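Ferrichrome-binding protein (PDB 3G9Q) binds iron(III)-hydroxamate complexes such as ferrichrome and passes them to the membrane-bound permease of the FhuCBGD ABC transporter, which imports them. Local coordinates at residues I75-T80 / K86-I91; V18-G23 / E65-L70. All coordinates share one frame; numbering follows the deposited sequence.

Interaction 1. Residues I75-T80 / K86-I91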
# COMPACT_ATOMS: atom_id res chain seq x y z
N ILE A 75 11.09 -4.51 19.59
CA ILE A 75 11.00 -3.26 18.84
C ILE A 75 11.30 -3.48 17.37
O ILE A 75 12.25 -4.17 17.01
CB ILE A 75 12.02 -2.21 19.32
CG1 ILE A 75 11.71 -1.81 20.74
CG2 ILE A 75 11.95 -0.97 18.44
CD1 ILE A 75 10.35 -1.12 21.02
N ILE A 76 10.49 -2.90 16.50
CA ILE A 76 10.80 -3.05 15.09
C ILE A 76 10.91 -1.68 14.42
O ILE A 76 10.03 -0.84 14.56
CB ILE A 76 9.77 -3.97 14.36
CG1 ILE A 76 10.05 -3.92 12.87
CG2 ILE A 76 8.34 -3.57 14.67
CD1 ILE A 76 9.54 -2.70 12.04
N VAL A 77 12.02 -1.45 13.73
CA VAL A 77 12.25 -0.18 13.04
C VAL A 77 12.96 -0.39 11.71
O VAL A 77 13.60 -1.41 11.50
CB VAL A 77 13.15 0.76 13.84
CG1 VAL A 77 12.44 1.22 15.10
CG2 VAL A 77 14.45 0.05 14.19
N TRP A 78 12.87 0.59 10.83
CA TRP A 78 13.57 0.48 9.57
C TRP A 78 15.04 0.83 9.77
O TRP A 78 15.44 1.32 10.83
CB TRP A 78 12.95 1.41 8.51
CG TRP A 78 11.78 0.81 7.79
CD1 TRP A 78 11.71 -0.42 7.20
CD2 TRP A 78 10.52 1.45 7.54
NE1 TRP A 78 10.49 -0.60 6.61
CE2 TRP A 78 9.74 0.53 6.80
CE3 TRP A 78 9.98 2.69 7.87
CZ2 TRP A 78 8.43 0.83 6.38
CZ3 TRP A 78 8.68 2.99 7.45
CH2 TRP A 78 7.92 2.06 6.72
N THR A 79 15.87 0.54 8.76
CA THR A 79 17.29 0.86 8.83
C THR A 79 17.52 2.26 8.28
O THR A 79 18.51 2.91 8.64
CB THR A 79 18.17 -0.13 8.00
OG1 THR A 79 17.51 -0.47 6.78
CG2 THR A 79 18.49 -1.38 8.81
N THR A 80 16.62 2.73 7.43
CA THR A 80 16.74 4.06 6.84
C THR A 80 16.16 5.14 7.75
O THR A 80 16.55 5.26 8.92
CB THR A 80 16.03 4.14 5.43
OG1 THR A 80 14.65 3.77 5.55
CG2 THR A 80 16.72 3.22 4.42
N LYS A 86 21.07 1.57 18.55
CA LYS A 86 21.78 1.24 19.79
C LYS A 86 21.00 1.64 21.06
O LYS A 86 20.89 0.83 21.99
CB LYS A 86 23.18 1.88 19.80
CG LYS A 86 24.29 1.00 19.21
CD LYS A 86 24.00 0.56 17.77
CE LYS A 86 25.20 -0.17 17.15
NZ LYS A 86 25.67 -1.34 17.95
N LYS A 87 20.48 2.86 21.10
CA LYS A 87 19.71 3.34 22.26
C LYS A 87 18.54 2.37 22.50
O LYS A 87 18.28 1.94 23.63
CB LYS A 87 19.15 4.75 22.00
CG LYS A 87 19.88 5.91 22.70
CD LYS A 87 21.30 6.14 22.17
CE LYS A 87 21.86 7.43 22.57
NZ LYS A 87 21.35 8.62 22.23
N LEU A 88 17.86 2.04 21.41
CA LEU A 88 16.71 1.14 21.41
C LEU A 88 17.04 -0.30 21.80
O LEU A 88 16.37 -0.89 22.65
CB LEU A 88 16.05 1.16 20.02
CG LEU A 88 15.13 2.34 19.69
CD1 LEU A 88 15.78 3.65 20.08
CD2 LEU A 88 14.82 2.32 18.21
N GLU A 89 18.08 -0.86 21.20
CA GLU A 89 18.50 -2.23 21.51
C GLU A 89 18.56 -2.40 23.03
O GLU A 89 18.34 -3.50 23.55
CB GLU A 89 19.88 -2.53 20.90
CG GLU A 89 19.95 -2.36 19.38
CD GLU A 89 21.38 -2.41 18.83
OE1 GLU A 89 21.54 -2.27 17.60
OE2 GLU A 89 22.34 -2.59 19.62
N LYS A 90 18.84 -1.30 23.72
CA LYS A 90 18.94 -1.32 25.18
C LYS A 90 17.58 -1.59 25.80
O LYS A 90 17.46 -2.41 26.72
CB LYS A 90 19.47 0.03 25.69
CG LYS A 90 20.57 -0.09 26.76
CD LYS A 90 20.08 -0.73 28.06
CE LYS A 90 21.20 -0.87 29.10
NZ LYS A 90 20.80 -1.77 30.23
N ILE A 91 16.55 -0.91 25.30
CA ILE A 91 15.21 -1.09 25.83
C ILE A 91 14.68 -2.53 25.72
O ILE A 91 14.25 -3.11 26.72
CB ILE A 91 14.21 -0.15 25.14
CG1 ILE A 91 14.66 1.30 25.34
CG2 ILE A 91 12.80 -0.36 25.71
CD1 ILE A 91 15.62 1.80 24.34

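Interaction 2. Residues V18-G23 / E65-L70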
# COMPACT_ATOMS: atom_id res chain seq x y z
N VAL A 18 6.44 -2.73 19.93
CA VAL A 18 6.37 -1.33 19.53
C VAL A 18 6.92 -1.30 18.10
O VAL A 18 8.08 -1.68 17.85
CB VAL A 18 7.24 -0.42 20.43
CG1 VAL A 18 7.30 0.99 19.86
CG2 VAL A 18 6.67 -0.39 21.83
N VAL A 19 6.08 -0.88 17.16
CA VAL A 19 6.45 -0.82 15.75
C VAL A 19 6.70 0.61 15.32
O VAL A 19 5.77 1.40 15.23
CB VAL A 19 5.32 -1.41 14.88
CG1 VAL A 19 5.74 -1.42 13.42
CG2 VAL A 19 4.99 -2.81 15.35
N MSE A 20 7.95 0.96 15.05
CA MSE A 20 8.24 2.33 14.63
C MSE A 20 8.19 2.51 13.11
O MSE A 20 8.25 3.64 12.60
CB MSE A 20 9.59 2.78 15.21
CG MSE A 20 9.47 3.29 16.66
SE MSE A 20 11.13 3.19 17.70
CE MSE A 20 11.93 4.91 17.25
N ALA A 21 8.06 1.40 12.38
CA ALA A 21 7.96 1.43 10.92
C ALA A 21 6.48 1.31 10.54
O ALA A 21 5.97 0.21 10.37
CB ALA A 21 8.74 0.28 10.32
N ASP A 22 5.79 2.45 10.42
CA ASP A 22 4.37 2.47 10.07
C ASP A 22 3.91 1.39 9.09
O ASP A 22 2.89 0.75 9.30
CB ASP A 22 4.00 3.84 9.50
CG ASP A 22 5.10 4.41 8.63
OD1 ASP A 22 6.19 4.68 9.18
OD2 ASP A 22 4.88 4.59 7.41
N GLY A 23 4.67 1.21 8.02
CA GLY A 23 4.33 0.24 6.99
C GLY A 23 4.25 -1.23 7.37
O GLY A 23 3.89 -2.05 6.52
N GLU A 65 12.12 8.01 24.27
CA GLU A 65 11.51 8.07 25.59
C GLU A 65 10.07 7.55 25.55
O GLU A 65 9.63 6.81 26.43
CB GLU A 65 11.51 9.50 26.13
CG GLU A 65 12.86 10.24 26.07
CD GLU A 65 13.24 10.73 24.66
OE1 GLU A 65 12.38 11.32 23.97
OE2 GLU A 65 14.41 10.53 24.26
N LYS A 66 9.33 7.92 24.51
CA LYS A 66 7.95 7.49 24.37
C LYS A 66 7.84 5.95 24.28
O LYS A 66 6.79 5.37 24.62
CB LYS A 66 7.31 8.16 23.14
CG LYS A 66 7.00 9.66 23.35
CD LYS A 66 6.23 10.30 22.19
CE LYS A 66 4.98 9.50 21.82
NZ LYS A 66 4.12 9.17 23.00
N VAL A 67 8.92 5.30 23.84
CA VAL A 67 8.96 3.84 23.73
C VAL A 67 9.26 3.22 25.09
O VAL A 67 8.83 2.09 25.39
CB VAL A 67 10.04 3.37 22.70
CG1 VAL A 67 9.92 1.86 22.47
CG2 VAL A 67 9.86 4.09 21.39
N ILE A 68 10.00 3.96 25.92
CA ILE A 68 10.34 3.50 27.26
C ILE A 68 9.10 3.24 28.12
O ILE A 68 9.02 2.24 28.82
CB ILE A 68 11.24 4.53 27.99
CG1 ILE A 68 12.62 4.54 27.37
CG2 ILE A 68 11.38 4.15 29.47
CD1 ILE A 68 12.87 3.88 26.01
N ASP A 69 8.13 4.14 28.04
CA ASP A 69 6.91 4.04 28.83
C ASP A 69 5.96 2.95 28.40
O ASP A 69 4.89 2.78 28.98
CB ASP A 69 6.19 5.39 28.83
CG ASP A 69 7.15 6.56 28.95
OD1 ASP A 69 8.06 6.48 29.82
OD2 ASP A 69 7.00 7.54 28.18
N LEU A 70 6.33 2.20 27.37
CA LEU A 70 5.49 1.12 26.87
C LEU A 70 6.16 -0.22 27.15
O LEU A 70 5.65 -1.28 26.75
CB LEU A 70 5.26 1.30 25.36
CG LEU A 70 4.55 2.54 24.79
CD1 LEU A 70 4.93 2.73 23.36
CD2 LEU A 70 3.04 2.41 24.93

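Interaction 1. Residues I75-T80 / K86-I91
Leu88 reaches from helix 85-91 to strand 74-78 and touches two residues there with the same methyl group. Its CD2 lies 4.1 Å from CG1 of Val77 and 4.4 Å from CG2 of Ile75, while the other methyl, CD1, points off the strand. The first torsion (chi1 -79°) sets CG of Leu88 opposite the carbonyl carbon, and the leucine then meets Val77 at a slant. Ile75 and Val77 are two positions apart and present their CB atoms to the helix; Ile76 between them faces the other way, onto Ala21 and Val95. The contact is small, 130 Å² summed over both sides, and wholly apolar. The closer-packed side continues onto helix 64-68, where Ile75 meets Val67 and Leu88 meets Val64; all three touching residues are buried. The outer side of the helix is quite different. Lys86, Lys87, Glu89 and Lys90 are exposed and make no contact with the strand, and the link between NZ of Lys86 and OE2 of Glu89 is a long salt bridge at 3.9 Å. Past the helix, strand 94-97 runs parallel to 74-78 and bonds to it through the backbones of Ile75 and Val77 with Val95. Strand, packed helix and adjacent parallel strand make a beta-alpha-beta crossover of the Rossmann-like lobe.

Interaction 2. Residues V18-G23 / E65-L70
Val18 and Val67 share one side-chain setting: in each, CG1 stands opposite the backbone N (chi1 172° and -173°), leaving CG2 opposite the carbonyl carbon. With both CB atoms aimed across the gap, CG1 of Val67 comes to 3.8 Å from CG1 of Val18 and 4.0 Å from CG2 of Val18, and so rests against both methyls of the strand residue. This is helix-on-sheet packing in the Rossmann-like parallel alpha/beta lobe of a solute-binding protein: helix 64-68 covers strand 17-19, an inner strand flanked by 35-37 and 74-78. The backbones approach most closely at the CA atoms of Val18 and Val67, 7.1 Å apart. Val18 gains a second partner just beyond the helix, where CD1 of Leu70 lies 3.9 Å from CG2 of Val18, the two side chains crossing at about a right angle. Leu70 is tied to the helix through its backbone N, bonded to O of Val67 at 3.2 Å, and its own O accepts a hydrogen bond from the side chain of Arg16. Val36 touches both Val18 and Leu70, extending the apolar patch to the edge strand. At the other end, where strand 17-19 has given way to loop, Met20, modelled as selenomethionine, also touches Val77 and Leu88. An extended second torsion (chi2 156°) carries SE of Met20 out to 4.0 Å from CG2 of Val67.

How the interactions relate
From the N terminus, strand 17-19 comes first; 41 residues, including helix 25-31 and edge strand 35-37, separate the segments of interaction 2, which closes this long loop when 65-70 packs back on 18-23. The chain then turns into strand 74-78, and interaction 1 closes a short connection of five residues, two of them not modelled. The two are in series, neither nested nor crossing, with centres about 9 Å apart. They join through the sheet, since Ile76 N lies 3.0 Å from Val18 O and Ile76 O 2.8 Å from Met20 N, both probable hydrogen bonds. Helices 64-68 and 85-91 also meet, through Val64 and Leu88, and cover neighbouring strands on one face.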